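Salmonella plasmid virulence: SpvB (Salmonella typhimurium, PDB 6P0X) is a plasmid-encoded virulence toxin, represented here by its N-terminal domain, that as a whole protein probably ADP-ribosylates actin on arginine and so blocks filament formation. Local coordinates at residues L81-S86 with T109-Q114. Numbering follows the deposited sequence.
Sequences LVQTLS and TVTRYQ
Thr111 packs its CG2 3.6 Å from Gln83 OE1, beside the point where strand 81-83 ends. At Arg112 the carbonyl O accepts the N-H of Thr84 at 3.0 Å, nearly straight at the hydrogen (173°) although the donor stands above the carbonyl plane; this bond carries the antiparallel ladder past the strand end. The Arg112 side chain, with CG anti to the backbone N (chi1 172°), sets CG 3.2 Å from Thr84 OG1. Tyr113 forms the non-hydrogen-bonded pair with Gln83. The two side chains run side by side, Gln83 CG 3.5 Å from ring atom CE2, and a water in the plane of the ring links Tyr113 OH with Gln83 NE2. Gln114 completes the hydrogen-bonded pair with Val82, its N and O bonding to Val82 O and N, both at 2.9 Å. Its side chain, extended beyond CG, crosses that of Thr84 at about a right angle, and OE1 takes the Thr84 hydroxyl, OG1, at 2.7 Å, a compact example of side chains extending a backbone ladder. Asn92 hydrogen-bonds to Thr84 O through ND2 and to Arg112 N through OD1, while Phe73 meets the Tyr113 ring edge-to-face. In this beta-rich N-terminal domain, strands 81-83, 94-96 and 123-129 all pair antiparallel with strand 107-115.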
ATOM      1  N   LEU A  81      -4.700  15.927 -11.415  1.00 23.71           N
ATOM      2  CA  LEU A  81      -3.986  16.951 -10.670  1.00 28.21           C
ATOM      3  C   LEU A  81      -3.320  17.950 -11.608  1.00 29.98           C
ATOM      4  O   LEU A  81      -3.123  17.696 -12.799  1.00 29.10           O
ATOM      5  CB  LEU A  81      -2.929  16.322  -9.761  1.00 27.31           C
ATOM      6  CG  LEU A  81      -3.423  15.380  -8.665  1.00 29.77           C
ATOM      7  CD1 LEU A  81      -2.232  14.719  -7.982  1.00 21.18           C
ATOM      8  CD2 LEU A  81      -4.286  16.130  -7.663  1.00 23.49           C
ATOM      9  N   VAL A  82      -2.977  19.102 -11.040  1.00 27.27           N
ATOM     10  CA  VAL A  82      -2.242  20.145 -11.741  1.00 30.84           C
ATOM     11  C   VAL A  82      -1.404  20.881 -10.707  1.00 31.32           C
ATOM     12  O   VAL A  82      -1.780  20.976  -9.532  1.00 32.16           O
ATOM     13  CB  VAL A  82      -3.197  21.101 -12.499  1.00 35.42           C
ATOM     14  CG1 VAL A  82      -4.094  21.856 -11.521  1.00 28.27           C
ATOM     15  CG2 VAL A  82      -2.416  22.068 -13.379  1.00 32.85           C
ATOM     16  N   GLN A  83      -0.244  21.374 -11.138  1.00 29.62           N
ATOM     17  CA  GLN A  83       0.596  22.153 -10.238  1.00 31.98           C
ATOM     18  C   GLN A  83      -0.139  23.412  -9.805  1.00 34.50           C
ATOM     19  O   GLN A  83      -0.786  24.081 -10.615  1.00 40.65           O
ATOM     20  CB  GLN A  83       1.911  22.544 -10.913  1.00 26.21           C
ATOM     21  CG  GLN A  83       2.812  21.392 -11.294  1.00 43.66           C
ATOM     22  CD  GLN A  83       4.213  21.864 -11.643  1.00 45.41           C
ATOM     23  OE1 GLN A  83       4.648  22.932 -11.207  1.00 41.15           O
ATOM     24  NE2 GLN A  83       4.927  21.069 -12.433  1.00 38.27           N
ATOM     25  N   THR A  84      -0.031  23.741  -8.523  1.00 31.75           N
ATOM     26  CA  THR A  84      -0.602  24.988  -8.043  1.00 31.79           C
ATOM     27  C   THR A  84       0.155  26.153  -8.663  1.00 37.93           C
ATOM     28  O   THR A  84       1.390  26.166  -8.677  1.00 32.97           O
ATOM     29  CB  THR A  84      -0.537  25.055  -6.517  1.00 31.04           C
ATOM     30  OG1 THR A  84      -1.352  24.015  -5.960  1.00 29.74           O
ATOM     31  CG2 THR A  84      -1.035  26.412  -6.017  1.00 31.97           C
ATOM     32  N   LEU A  85      -0.590  27.112  -9.210  1.00 32.96           N
ATOM     33  CA  LEU A  85       0.009  28.263  -9.872  1.00 34.80           C
ATOM     34  C   LEU A  85       0.994  28.966  -8.946  1.00 42.04           C
ATOM     35  O   LEU A  85       0.646  29.355  -7.829  1.00 42.85           O
ATOM     36  CB  LEU A  85      -1.081  29.228 -10.336  1.00 36.99           C
ATOM     37  CG  LEU A  85      -0.583  30.322 -11.279  1.00 49.92           C
ATOM     38  CD1 LEU A  85       0.085  29.698 -12.494  1.00 39.93           C
ATOM     39  CD2 LEU A  85      -1.715  31.252 -11.699  1.00 41.56           C
ATOM     40  N   SER A  86       2.232  29.105  -9.408  1.00 41.85           N
ATOM     41  CA  SER A  86       3.276  29.776  -8.645  1.00 38.18           C
ATOM     42  C   SER A  86       3.080  31.286  -8.679  1.00 39.78           C
ATOM     43  O   SER A  86       2.881  31.868  -9.750  1.00 51.54           O
ATOM     44  CB  SER A  86       4.652  29.411  -9.201  1.00 38.83           C
ATOM     45  OG  SER A  86       5.685  30.004  -8.435  1.00 44.17           O
ATOM     46  N   THR A 109      13.177  19.477  -3.601  1.00 31.84           N
ATOM     47  CA  THR A 109      12.283  20.313  -4.390  1.00 29.51           C
ATOM     48  C   THR A 109      10.858  19.839  -4.138  1.00 30.40           C
ATOM     49  O   THR A 109      10.535  18.668  -4.384  1.00 26.57           O
ATOM     50  CB  THR A 109      12.629  20.237  -5.876  1.00 30.20           C
ATOM     51  OG1 THR A 109      13.953  20.746  -6.088  1.00 27.98           O
ATOM     52  CG2 THR A 109      11.638  21.049  -6.696  1.00 28.04           C
ATOM     53  N   VAL A 110      10.018  20.728  -3.614  1.00 24.94           N
ATOM     54  CA  VAL A 110       8.673  20.380  -3.172  1.00 27.31           C
ATOM     55  C   VAL A 110       7.680  21.162  -4.015  1.00 25.96           C
ATOM     56  O   VAL A 110       7.676  22.401  -3.993  1.00 31.23           O
ATOM     57  CB  VAL A 110       8.474  20.671  -1.677  1.00 32.17           C
ATOM     58  CG1 VAL A 110       7.053  20.329  -1.254  1.00 28.64           C
ATOM     59  CG2 VAL A 110       9.495  19.893  -0.857  1.00 26.00           C
ATOM     60  N   THR A 111       6.833  20.438  -4.743  1.00 23.50           N
ATOM     61  CA  THR A 111       5.867  21.023  -5.665  1.00 23.83           C
ATOM     62  C   THR A 111       4.462  20.693  -5.184  1.00 23.57           C
ATOM     63  O   THR A 111       4.117  19.518  -5.037  1.00 35.49           O
ATOM     64  CB  THR A 111       6.077  20.491  -7.086  1.00 23.17           C
ATOM     65  OG1 THR A 111       7.453  20.643  -7.461  1.00 30.03           O
ATOM     66  CG2 THR A 111       5.197  21.243  -8.075  1.00 25.64           C
ATOM     67  N   ARG A 112       3.654  21.720  -4.950  1.00 27.69           N
ATOM     68  CA  ARG A 112       2.278  21.503  -4.534  1.00 29.96           C
ATOM     69  C   ARG A 112       1.408  21.161  -5.739  1.00 28.49           C
ATOM     70  O   ARG A 112       1.501  21.796  -6.793  1.00 29.24           O
ATOM     71  CB  ARG A 112       1.721  22.746  -3.842  1.00 26.63           C
ATOM     72  CG  ARG A 112       0.231  22.647  -3.555  1.00 28.49           C
ATOM     73  CD  ARG A 112      -0.236  23.665  -2.536  1.00 28.96           C
ATOM     74  NE  ARG A 112      -1.632  23.434  -2.182  1.00 34.80           N
ATOM     75  CZ  ARG A 112      -2.411  24.318  -1.566  1.00 38.32           C
ATOM     76  NH1 ARG A 112      -1.937  25.515  -1.235  1.00 35.87           N
ATOM     77  NH2 ARG A 112      -3.670  24.004  -1.287  1.00 36.65           N
ATOM     78  N   TYR A 113       0.553  20.156  -5.575  1.00 23.86           N
ATOM     79  CA  TYR A 113      -0.406  19.761  -6.596  1.00 26.45           C
ATOM     80  C   TYR A 113      -1.816  19.854  -6.034  1.00 28.53           C
ATOM     81  O   TYR A 113      -2.031  19.708  -4.827  1.00 28.22           O
ATOM     82  CB  TYR A 113      -0.140  18.336  -7.109  1.00 25.04           C
ATOM     83  CG  TYR A 113       1.014  18.242  -8.080  1.00 24.26           C
ATOM     84  CD1 TYR A 113       2.330  18.165  -7.637  1.00 25.58           C
ATOM     85  CD2 TYR A 113       0.783  18.239  -9.448  1.00 21.81           C
ATOM     86  CE1 TYR A 113       3.383  18.081  -8.538  1.00 22.96           C
ATOM     87  CE2 TYR A 113       1.824  18.157 -10.352  1.00 25.99           C
ATOM     88  CZ  TYR A 113       3.120  18.077  -9.894  1.00 24.20           C
ATOM     89  OH  TYR A 113       4.145  17.997 -10.807  1.00 28.72           O
ATOM     90  N   GLN A 114      -2.778  20.088  -6.921  1.00 26.98           N
ATOM     91  CA  GLN A 114      -4.167  20.238  -6.513  1.00 29.41           C
ATOM     92  C   GLN A 114      -5.061  19.715  -7.620  1.00 30.04           C
ATOM     93  O   GLN A 114      -4.633  19.620  -8.777  1.00 33.21           O
ATOM     94  CB  GLN A 114      -4.484  21.707  -6.198  1.00 28.29           C
ATOM     95  CG  GLN A 114      -4.489  22.620  -7.412  1.00 29.07           C
ATOM     96  CD  GLN A 114      -4.673  24.073  -7.036  1.00 37.44           C
ATOM     97  OE1 GLN A 114      -3.949  24.594  -6.187  1.00 31.19           O
ATOM     98  NE2 GLN A 114      -5.637  24.737  -7.664  1.00 33.60           N
TER
HETATM   99  O   HOH W   1       3.751  18.549 -13.234  1.00 47.00           O